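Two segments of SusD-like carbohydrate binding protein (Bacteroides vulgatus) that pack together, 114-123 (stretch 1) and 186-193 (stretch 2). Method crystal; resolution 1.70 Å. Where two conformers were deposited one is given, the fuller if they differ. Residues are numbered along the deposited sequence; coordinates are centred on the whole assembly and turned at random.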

# COMPACT_ATOMS: atom_id res chain seq x y z
N ARG A 114 20.16 -16.26 15.76
CA ARG A 114 19.36 -17.23 15.03
C ARG A 114 17.87 -16.94 15.22
O ARG A 114 17.10 -16.99 14.24
CB ARG A 114 19.69 -18.67 15.43
CG ARG A 114 20.99 -19.23 14.81
CD ARG A 114 21.21 -20.73 15.08
NE ARG A 114 21.44 -20.97 16.48
CZ ARG A 114 22.63 -20.82 17.08
NH1 ARG A 114 23.72 -20.50 16.38
NH2 ARG A 114 22.74 -21.00 18.38
N ASN A 115 17.43 -16.70 16.46
CA ASN A 115 15.99 -16.45 16.68
C ASN A 115 15.50 -15.22 15.94
O ASN A 115 14.46 -15.25 15.26
CB ASN A 115 15.67 -16.28 18.18
CG ASN A 115 15.85 -17.54 18.99
OD1 ASN A 115 16.03 -18.65 18.48
ND2 ASN A 115 15.81 -17.36 20.32
N ARG A 116 16.26 -14.13 16.04
CA ARG A 116 15.87 -12.85 15.48
C ARG A 116 15.82 -12.89 13.95
O ARG A 116 14.86 -12.37 13.35
CB ARG A 116 16.81 -11.76 15.98
CG ARG A 116 16.46 -10.37 15.54
CD ARG A 116 17.23 -9.96 14.31
NE ARG A 116 18.67 -9.97 14.52
CZ ARG A 116 19.57 -9.79 13.56
NH1 ARG A 116 19.21 -9.55 12.31
NH2 ARG A 116 20.86 -9.83 13.88
N ILE A 117 16.83 -13.52 13.34
CA ILE A 117 16.88 -13.69 11.89
C ILE A 117 15.72 -14.59 11.38
O ILE A 117 15.03 -14.25 10.40
CB ILE A 117 18.24 -14.21 11.41
CG1 ILE A 117 19.32 -13.14 11.67
CG2 ILE A 117 18.20 -14.54 9.89
CD1 ILE A 117 20.71 -13.65 11.54
N LYS A 118 15.48 -15.69 12.10
CA LYS A 118 14.33 -16.55 11.79
C LYS A 118 13.02 -15.76 11.85
O LYS A 118 12.17 -15.84 10.95
CB LYS A 118 14.30 -17.71 12.76
CG LYS A 118 13.16 -18.71 12.54
CD LYS A 118 13.25 -19.84 13.50
CE LYS A 118 12.19 -20.86 13.21
NZ LYS A 118 12.36 -22.14 14.02
N GLY A 119 12.87 -14.92 12.89
CA GLY A 119 11.70 -14.08 13.02
C GLY A 119 11.53 -13.08 11.89
O GLY A 119 10.44 -12.86 11.37
N GLN A 120 12.64 -12.48 11.48
CA GLN A 120 12.60 -11.53 10.40
C GLN A 120 12.19 -12.19 9.04
O GLN A 120 11.44 -11.60 8.24
CB GLN A 120 13.93 -10.79 10.28
CG GLN A 120 14.16 -9.76 11.41
CD GLN A 120 15.52 -9.12 11.39
OE1 GLN A 120 16.54 -9.79 11.08
NE2 GLN A 120 15.57 -7.83 11.78
N ALA A 121 12.69 -13.39 8.79
CA ALA A 121 12.34 -14.18 7.61
C ALA A 121 10.86 -14.56 7.61
O ALA A 121 10.18 -14.41 6.60
CB ALA A 121 13.24 -15.43 7.49
N LEU A 122 10.35 -14.96 8.77
CA LEU A 122 8.92 -15.27 8.90
C LEU A 122 8.04 -14.05 8.72
O LEU A 122 6.98 -14.14 8.10
CB LEU A 122 8.64 -15.91 10.28
CG LEU A 122 9.07 -17.39 10.47
CD1 LEU A 122 9.11 -17.79 11.99
CD2 LEU A 122 8.15 -18.36 9.66
N ALA A 123 8.46 -12.90 9.27
CA ALA A 123 7.68 -11.65 9.19
C ALA A 123 7.60 -11.17 7.73
O ALA A 123 6.51 -10.83 7.26
CB ALA A 123 8.27 -10.56 10.13
N GLU A 186 6.99 -13.79 18.56
CA GLU A 186 7.59 -14.52 19.67
C GLU A 186 9.12 -14.59 19.58
O GLU A 186 9.82 -14.66 20.60
CB GLU A 186 7.00 -15.93 19.72
CG GLU A 186 7.49 -16.82 20.86
CD GLU A 186 7.01 -16.39 22.25
OE1 GLU A 186 6.23 -15.42 22.38
OE2 GLU A 186 7.45 -17.05 23.23
N LEU A 187 9.63 -14.61 18.36
CA LEU A 187 11.06 -14.79 18.10
C LEU A 187 11.88 -13.51 18.19
O LEU A 187 13.02 -13.55 18.60
CB LEU A 187 11.28 -15.42 16.72
CG LEU A 187 10.97 -16.92 16.61
CD1 LEU A 187 10.78 -17.37 15.13
CD2 LEU A 187 12.08 -17.74 17.33
N ILE A 188 11.31 -12.37 17.78
CA ILE A 188 12.06 -11.12 17.84
C ILE A 188 11.84 -10.45 19.20
O ILE A 188 10.76 -10.01 19.50
CB ILE A 188 11.71 -10.19 16.68
CG1 ILE A 188 11.85 -10.90 15.33
CG2 ILE A 188 12.58 -8.89 16.72
CD1 ILE A 188 11.32 -10.08 14.08
N PRO A 189 12.88 -10.37 20.04
CA PRO A 189 12.65 -9.80 21.37
C PRO A 189 12.30 -8.31 21.33
O PRO A 189 12.72 -7.61 20.41
CB PRO A 189 13.97 -10.03 22.10
CG PRO A 189 14.90 -10.66 21.15
CD PRO A 189 14.24 -10.91 19.86
N GLU A 190 11.54 -7.83 22.31
CA GLU A 190 11.26 -6.39 22.41
C GLU A 190 12.54 -5.60 22.61
O GLU A 190 12.58 -4.41 22.27
CB GLU A 190 10.32 -6.08 23.58
CG GLU A 190 8.95 -6.65 23.40
CD GLU A 190 8.05 -6.37 24.60
OE1 GLU A 190 7.40 -5.30 24.61
OE2 GLU A 190 8.01 -7.19 25.54
N THR A 191 13.57 -6.24 23.13
CA THR A 191 14.84 -5.56 23.34
C THR A 191 15.75 -5.52 22.09
O THR A 191 16.83 -4.90 22.14
CB THR A 191 15.61 -6.21 24.46
OG1 THR A 191 15.85 -7.58 24.12
CG2 THR A 191 14.84 -6.11 25.78
N TYR A 192 15.37 -6.16 20.99
CA TYR A 192 16.20 -6.08 19.78
C TYR A 192 16.11 -4.67 19.18
O TYR A 192 15.00 -4.17 18.96
CB TYR A 192 15.82 -7.12 18.73
CG TYR A 192 16.30 -6.83 17.31
CD1 TYR A 192 17.64 -6.96 16.93
CD2 TYR A 192 15.40 -6.49 16.33
CE1 TYR A 192 18.05 -6.66 15.58
CE2 TYR A 192 15.78 -6.23 14.99
CZ TYR A 192 17.10 -6.31 14.64
OH TYR A 192 17.40 -6.01 13.30
N VAL A 193 17.28 -4.06 18.93
CA VAL A 193 17.41 -2.72 18.39
C VAL A 193 17.81 -2.81 16.93
O VAL A 193 18.94 -3.18 16.60
CB VAL A 193 18.44 -1.87 19.19
CG1 VAL A 193 18.53 -0.44 18.61
CG2 VAL A 193 18.08 -1.82 20.65
O HOH W 1 14.15 -14.75 20.75

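A glycine in a helix often lets another segment of chain approach closely, and this contact is a clear example. Gly119 lies on the helix face that meets the second stretch, its CA 5.2 Å from the CA of Leu187. A CB built there in ideal geometry would stand 2.6 Å from Ile188 CG1, a clash, and 3.2 Å from Leu187 CB.

Apolar packing exploits this opening. The side chain of Leu187 is a knob set among Asn115, Lys118, Gly119 and Leu122; its CD1 lies 3.6 Å from Leu122 CD1 and 3.8 Å from Lys118 CG, so the aliphatic part of the lysine serves as hydrocarbon wall. Ile188, the first residue to leave helical geometry, brings CD1 to 3.7 Å from Gly119 C.

Farther along the second stretch, at Tyr192, aromatic and polar contacts take over. Arg116 CD sits over the face of the Tyr192 ring, 3.8 Å from its centroid and 20° off the normal, a CH-pi contact. Within the helix, Arg116 NH1 donates a hydrogen bond to Gln120 OE1 (2.9 Å), one turn on, while Gln120 NE2 donates to Tyr192 OH (3.0 Å), linking the three side chains.

Water completes the contact: one molecule accepts from Asn115 ND2 (3.1 Å) and donates to Leu187 O (2.7 Å), bridging side chain to backbone.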